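Side-chain contacts in caspase-1 subunit p19/18 (Spodoptera frugiperda, PDB 1M72), which probably takes part, as a cysteine endopeptidase, in the caspase activation cascade that carries out apoptosis: residues Gly140-Phe145 with Arg261-Gly266; Phe227-Val232 with Pro253-Met258. All blocks are in the same frame, centred on the assembly; numbering follows the deposited sequence.

Contact 1: residues Gly140-Phe145 with Arg261-Gly266; sequences GKPKLF and RLLVFG. With EDO (1,2-ethanediol), chain H.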
loop_
_atom_site.group_PDB
_atom_site.type_symbol
_atom_site.label_atom_id
_atom_site.label_comp_id
_atom_site.label_asym_id
_atom_site.label_seq_id
_atom_site.Cartn_x
_atom_site.Cartn_y
_atom_site.Cartn_z
ATOM N N GLY C 140 -16.505 -8.156 -4.430
ATOM C CA GLY C 140 -15.626 -9.177 -4.969
ATOM C C GLY C 140 -14.880 -8.678 -6.192
ATOM O O GLY C 140 -14.091 -9.417 -6.807
ATOM N N LYS C 141 -15.154 -7.429 -6.559
ATOM C CA LYS C 141 -14.519 -6.811 -7.723
ATOM C C LYS C 141 -13.516 -5.700 -7.335
ATOM O O LYS C 141 -13.672 -5.032 -6.321
ATOM C CB LYS C 141 -15.588 -6.239 -8.631
ATOM C CG LYS C 141 -16.570 -7.286 -9.093
ATOM C CD LYS C 141 -17.590 -6.601 -9.976
ATOM C CE LYS C 141 -18.728 -7.503 -10.369
ATOM N NZ LYS C 141 -19.739 -6.640 -11.040
ATOM N N PRO C 142 -12.484 -5.493 -8.155
ATOM C CA PRO C 142 -11.499 -4.459 -7.839
ATOM C C PRO C 142 -12.019 -3.014 -7.941
ATOM O O PRO C 142 -12.662 -2.629 -8.914
ATOM C CB PRO C 142 -10.355 -4.755 -8.818
ATOM C CG PRO C 142 -11.040 -5.301 -9.989
ATOM C CD PRO C 142 -12.125 -6.208 -9.391
ATOM N N LYS C 143 -11.717 -2.229 -6.909
ATOM C CA LYS C 143 -12.100 -0.817 -6.837
ATOM C C LYS C 143 -10.779 -0.033 -6.758
ATOM O O LYS C 143 -10.059 -0.081 -5.759
ATOM C CB LYS C 143 -13.010 -0.607 -5.604
ATOM C CG LYS C 143 -14.286 -1.464 -5.721
ATOM C CD LYS C 143 -15.019 -1.645 -4.412
ATOM C CE LYS C 143 -14.478 -2.840 -3.625
ATOM N NZ LYS C 143 -15.091 -4.137 -4.092
ATOM N N LEU C 144 -10.475 0.666 -7.846
ATOM C CA LEU C 144 -9.236 1.423 -8.011
ATOM C C LEU C 144 -9.299 2.945 -7.792
ATOM O O LEU C 144 -10.192 3.648 -8.290
ATOM C CB LEU C 144 -8.654 1.122 -9.404
ATOM C CG LEU C 144 -8.880 -0.324 -9.887
ATOM C CD1 LEU C 144 -8.420 -0.491 -11.331
ATOM C CD2 LEU C 144 -8.128 -1.307 -9.002
ATOM N N PHE C 145 -8.302 3.448 -7.072
ATOM C CA PHE C 145 -8.247 4.864 -6.778
ATOM C C PHE C 145 -6.870 5.425 -7.070
ATOM O O PHE C 145 -5.869 4.911 -6.574
ATOM C CB PHE C 145 -8.640 5.111 -5.314
ATOM C CG PHE C 145 -10.048 4.684 -5.016
ATOM C CD1 PHE C 145 -10.348 3.336 -4.792
ATOM C CD2 PHE C 145 -11.098 5.599 -5.093
ATOM C CE1 PHE C 145 -11.659 2.890 -4.666
ATOM C CE2 PHE C 145 -12.419 5.176 -4.969
ATOM C CZ PHE C 145 -12.708 3.819 -4.760
ATOM N N ARG C 261 -6.889 -10.759 -5.102
ATOM C CA ARG C 261 -6.604 -11.535 -6.290
ATOM C C ARG C 261 -5.751 -10.648 -7.207
ATOM O O ARG C 261 -5.589 -9.451 -6.956
ATOM C CB ARG C 261 -7.902 -11.948 -7.007
ATOM C CG ARG C 261 -8.953 -12.607 -6.100
ATOM C CD ARG C 261 -10.134 -13.058 -6.933
ATOM N NE ARG C 261 -11.257 -13.460 -6.086
ATOM C CZ ARG C 261 -11.260 -14.540 -5.300
ATOM N NH1 ARG C 261 -10.202 -15.372 -5.247
ATOM N NH2 ARG C 261 -12.306 -14.758 -4.517
ATOM N N LEU C 262 -5.191 -11.248 -8.257
ATOM C CA LEU C 262 -4.356 -10.514 -9.180
ATOM C C LEU C 262 -5.270 -9.837 -10.170
ATOM O O LEU C 262 -6.323 -10.357 -10.513
ATOM C CB LEU C 262 -3.379 -11.447 -9.899
ATOM C CG LEU C 262 -2.228 -12.095 -9.127
ATOM C CD1 LEU C 262 -1.627 -13.159 -10.009
ATOM C CD2 LEU C 262 -1.139 -11.093 -8.768
ATOM N N LEU C 263 -4.865 -8.669 -10.614
ATOM C CA LEU C 263 -5.668 -7.937 -11.581
ATOM C C LEU C 263 -4.969 -7.736 -12.938
ATOM O O LEU C 263 -3.997 -6.990 -13.064
ATOM C CB LEU C 263 -6.108 -6.573 -10.993
ATOM C CG LEU C 263 -6.766 -5.576 -11.968
ATOM C CD1 LEU C 263 -7.831 -6.237 -12.830
ATOM C CD2 LEU C 263 -7.344 -4.456 -11.180
ATOM N N VAL C 264 -5.450 -8.447 -13.944
ATOM C CA VAL C 264 -4.952 -8.327 -15.310
ATOM C C VAL C 264 -6.171 -7.918 -16.130
ATOM O O VAL C 264 -7.176 -8.627 -16.156
ATOM C CB VAL C 264 -4.387 -9.655 -15.787
ATOM C CG1 VAL C 264 -4.319 -9.676 -17.309
ATOM C CG2 VAL C 264 -2.995 -9.855 -15.172
ATOM N N PHE C 265 -6.120 -6.753 -16.762
ATOM C CA PHE C 265 -7.270 -6.278 -17.523
ATOM C C PHE C 265 -7.756 -7.151 -18.692
ATOM O O PHE C 265 -8.974 -7.356 -18.846
ATOM C CB PHE C 265 -7.040 -4.835 -18.011
ATOM C CG PHE C 265 -7.229 -3.797 -16.922
ATOM C CD1 PHE C 265 -8.448 -3.702 -16.238
ATOM C CD2 PHE C 265 -6.186 -2.932 -16.565
ATOM C CE1 PHE C 265 -8.623 -2.755 -15.210
ATOM C CE2 PHE C 265 -6.339 -1.981 -15.542
ATOM C CZ PHE C 265 -7.557 -1.886 -14.857
ATOM N N GLY C 266 -6.810 -7.664 -19.487
ATOM C CA GLY C 266 -7.165 -8.482 -20.626
ATOM C C GLY C 266 -7.700 -7.545 -21.673
ATOM O O GLY C 266 -7.471 -6.358 -21.569
HETATM C C1 EDO H . -14.367 -10.349 -10.225
HETATM O O1 EDO H . -13.642 -10.839 -9.116
HETATM C C2 EDO H . -13.635 -9.197 -10.854
HETATM O O2 EDO H . -14.597 -8.370 -11.472
HETATM O O HOH W 1 -13.292 -11.955 -5.515
#
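Pro142, Leu144, Leu263 and Phe265 join the start of a central strand of the caspase fold, 143-148, to the tail that follows the last strand of the six-stranded sheet. The tight part is wholly apolar. CD2 of Leu263 is its hub, 3.8 Å from Pro142 CB and 3.9 Å from Leu144 CD2; the two leucines meet tip to tip. With CG anti to the backbone N (chi1 170°), Leu263 sends CD2 toward Pro142 and Leu144. The fork of Leu144 suits its place, since one methyl meets Leu263 and the other, CD1, lies 3.9 Å from Phe265 CZ at the edge of the ring, near its plane. Met27 packs against both Leu263 and Phe265.

Toward Gly140 the segments separate and polar groups take over. Glycine suits the positive phi here (87°), where a side chain would press on the preceding carbonyl O. The long Arg261 reaches a water with NE while NH1 and NH2 bond to Ala22 O and Arg20 O of the N-terminal region. An ethanediol, probably from the crystallisation liquor, donates from O1 to Gly140 O at 2.7 Å. The same carbonyl accepts from the water at 3.0 Å, and that water accepts from Arg261 NE at 2.6 Å.

Contact 2: residues Phe227-Val232 with Pro253-Met258; sequences FVCQKV and PCITSM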
loop_
_atom_site.group_PDB
_atom_site.type_symbol
_atom_site.label_atom_id
_atom_site.label_comp_id
_atom_site.label_asym_id
_atom_site.label_seq_id
_atom_site.Cartn_x
_atom_site.Cartn_y
_atom_site.Cartn_z
ATOM N N PHE C 227 6.434 -0.848 -11.748
ATOM C CA PHE C 227 7.210 -0.171 -12.754
ATOM C C PHE C 227 6.817 1.300 -12.895
ATOM O O PHE C 227 7.619 2.128 -13.333
ATOM C CB PHE C 227 7.138 -0.948 -14.081
ATOM C CG PHE C 227 7.790 -2.327 -13.999
ATOM C CD1 PHE C 227 7.136 -3.459 -14.501
ATOM C CD2 PHE C 227 8.998 -2.491 -13.288
ATOM C CE1 PHE C 227 7.659 -4.717 -14.276
ATOM C CE2 PHE C 227 9.546 -3.768 -13.047
ATOM C CZ PHE C 227 8.869 -4.885 -13.538
ATOM N N VAL C 228 5.590 1.643 -12.528
ATOM C CA VAL C 228 5.211 3.036 -12.566
ATOM C C VAL C 228 6.109 3.743 -11.482
ATOM O O VAL C 228 6.600 4.860 -11.713
ATOM C CB VAL C 228 3.691 3.235 -12.241
ATOM C CG1 VAL C 228 3.386 4.737 -12.042
ATOM C CG2 VAL C 228 2.804 2.721 -13.389
ATOM N N CYS C 229 6.335 3.085 -10.338
ATOM C CA CYS C 229 7.145 3.650 -9.245
ATOM C C CYS C 229 8.608 3.824 -9.658
ATOM O O CYS C 229 9.288 4.808 -9.314
ATOM C CB CYS C 229 7.071 2.762 -7.984
ATOM S SG CYS C 229 5.467 2.838 -7.112
ATOM N N GLN C 230 9.081 2.854 -10.423
ATOM C CA GLN C 230 10.437 2.881 -10.927
ATOM C C GLN C 230 10.611 4.061 -11.858
ATOM O O GLN C 230 11.555 4.840 -11.753
ATOM C CB GLN C 230 10.752 1.569 -11.655
ATOM C CG GLN C 230 12.202 1.459 -12.004
ATOM C CD GLN C 230 12.571 0.174 -12.721
ATOM O OE1 GLN C 230 12.447 -0.961 -12.172
ATOM N NE2 GLN C 230 13.053 0.334 -13.962
ATOM N N LYS C 231 9.679 4.209 -12.768
ATOM C CA LYS C 231 9.761 5.299 -13.699
ATOM C C LYS C 231 9.793 6.638 -12.927
ATOM O O LYS C 231 10.709 7.468 -13.140
ATOM C CB LYS C 231 8.568 5.210 -14.646
ATOM C CG LYS C 231 8.644 6.075 -15.864
ATOM C CD LYS C 231 9.134 5.286 -17.093
ATOM C CE LYS C 231 8.249 4.044 -17.363
ATOM N NZ LYS C 231 6.807 4.398 -17.314
ATOM N N VAL C 232 8.807 6.856 -12.047
ATOM C CA VAL C 232 8.741 8.096 -11.255
ATOM C C VAL C 232 10.028 8.290 -10.430
ATOM O O VAL C 232 10.553 9.384 -10.335
ATOM C CB VAL C 232 7.518 8.103 -10.242
ATOM C CG1 VAL C 232 7.636 9.308 -9.271
ATOM C CG2 VAL C 232 6.155 8.157 -11.016
ATOM N N PRO C 253 5.978 7.037 -5.677
ATOM C CA PRO C 253 4.540 6.859 -5.377
ATOM C C PRO C 253 4.372 5.923 -4.169
ATOM O O PRO C 253 5.337 5.274 -3.725
ATOM C CB PRO C 253 3.966 6.214 -6.655
ATOM C CG PRO C 253 5.043 6.484 -7.734
ATOM C CD PRO C 253 6.348 6.383 -6.952
ATOM N N CYS C 254 3.136 5.868 -3.661
ATOM C CA CYS C 254 2.753 5.039 -2.504
ATOM C C CYS C 254 1.501 4.235 -2.940
ATOM O O CYS C 254 0.414 4.772 -3.162
ATOM C CB CYS C 254 2.459 5.954 -1.297
ATOM S SG CYS C 254 2.248 5.025 0.259
ATOM N N ILE C 255 1.682 2.932 -3.082
ATOM C CA ILE C 255 0.642 2.047 -3.573
ATOM C C ILE C 255 0.108 1.267 -2.415
ATOM O O ILE C 255 0.856 0.482 -1.811
ATOM C CB ILE C 255 1.240 0.996 -4.570
ATOM C CG1 ILE C 255 2.131 1.692 -5.612
ATOM C CG2 ILE C 255 0.146 0.270 -5.260
ATOM C CD1 ILE C 255 1.413 2.865 -6.318
ATOM N N THR C 256 -1.182 1.446 -2.130
ATOM C CA THR C 256 -1.823 0.741 -1.019
ATOM C C THR C 256 -2.790 -0.278 -1.577
ATOM O O THR C 256 -3.734 0.059 -2.292
ATOM C CB THR C 256 -2.568 1.727 -0.060
ATOM O OG1 THR C 256 -1.638 2.709 0.431
ATOM C CG2 THR C 256 -3.163 0.982 1.155
ATOM N N SER C 257 -2.553 -1.536 -1.241
ATOM C CA SER C 257 -3.385 -2.586 -1.771
ATOM C C SER C 257 -4.016 -3.499 -0.742
ATOM O O SER C 257 -3.346 -3.958 0.213
ATOM C CB SER C 257 -2.569 -3.419 -2.794
ATOM O OG SER C 257 -3.116 -4.698 -3.070
ATOM N N MET C 258 -5.324 -3.706 -0.954
ATOM C CA MET C 258 -6.165 -4.623 -0.193
ATOM C C MET C 258 -6.637 -5.703 -1.197
ATOM O O MET C 258 -7.551 -6.469 -0.886
ATOM C CB MET C 258 -7.410 -3.934 0.366
ATOM C CG MET C 258 -7.218 -3.217 1.690
ATOM S SD MET C 258 -6.135 -1.793 1.637
ATOM C CE MET C 258 -6.946 -0.657 0.664
#
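Cys229 and Val232, one turn apart on helix 221-235, receive the ring of Pro253 at the entry to strand 254-257, a helix-on-sheet contact in the caspase fold. The proline lies close against the helix backbone: its CD is 3.7 Å from Cys229 CA, an approach helped by the compact ring, which has no N-H to satisfy. Cys229 SG also lies 3.7 Å from Pro253 CB, and the CG2 methyl of Val232 comes to 3.8 Å from Pro253 CG. Two residues on, Ile255 points back to the helix, and a small, polarisable sulfur fits between it and the proline: SG sits opposite the carbonyl carbon about CA-CB (chi1 -72°), which brings Cys229 SG to 3.8 Å from Ile255 CG1.

In the next shell, Ile255 also packs on Leu225 of the same helix and on Leu183 and Ala185 of the adjoining strand, while Val232 rests on Ala207 of helix 203-215. Cys254 and Thr256 bond through their backbones to Phe186 and Ile184, fixing the strand at this chain's sheet edge, where the second subunit continues the sheet with an antiparallel strand. Farther out, the two helices are tied together by a salt bridge from Lys231 NZ to Glu211 OE1.

Overall arrangement
Contacts 1 and 2 have their centres about 15 Å apart and both reach the six-stranded sheet of the caspase domain. Strand 143-148, used by contact 1, is separated from strand 254-257, used by contact 2, by strand 182-186 alone. In sequence contact 2 is nested within contact 1: 140-145 comes first, then helix segment 227-232, then 253-258, followed closely by 261-266. One C-terminal run thus passes from the outermost strand of this chain, packed on helix 221-235, to a tail packed against an inner strand. Both contacts also touch the second subunit, which places them near the interface where two copies build one continuous sheet, away from His108 and Cys150, the probable catalytic pair.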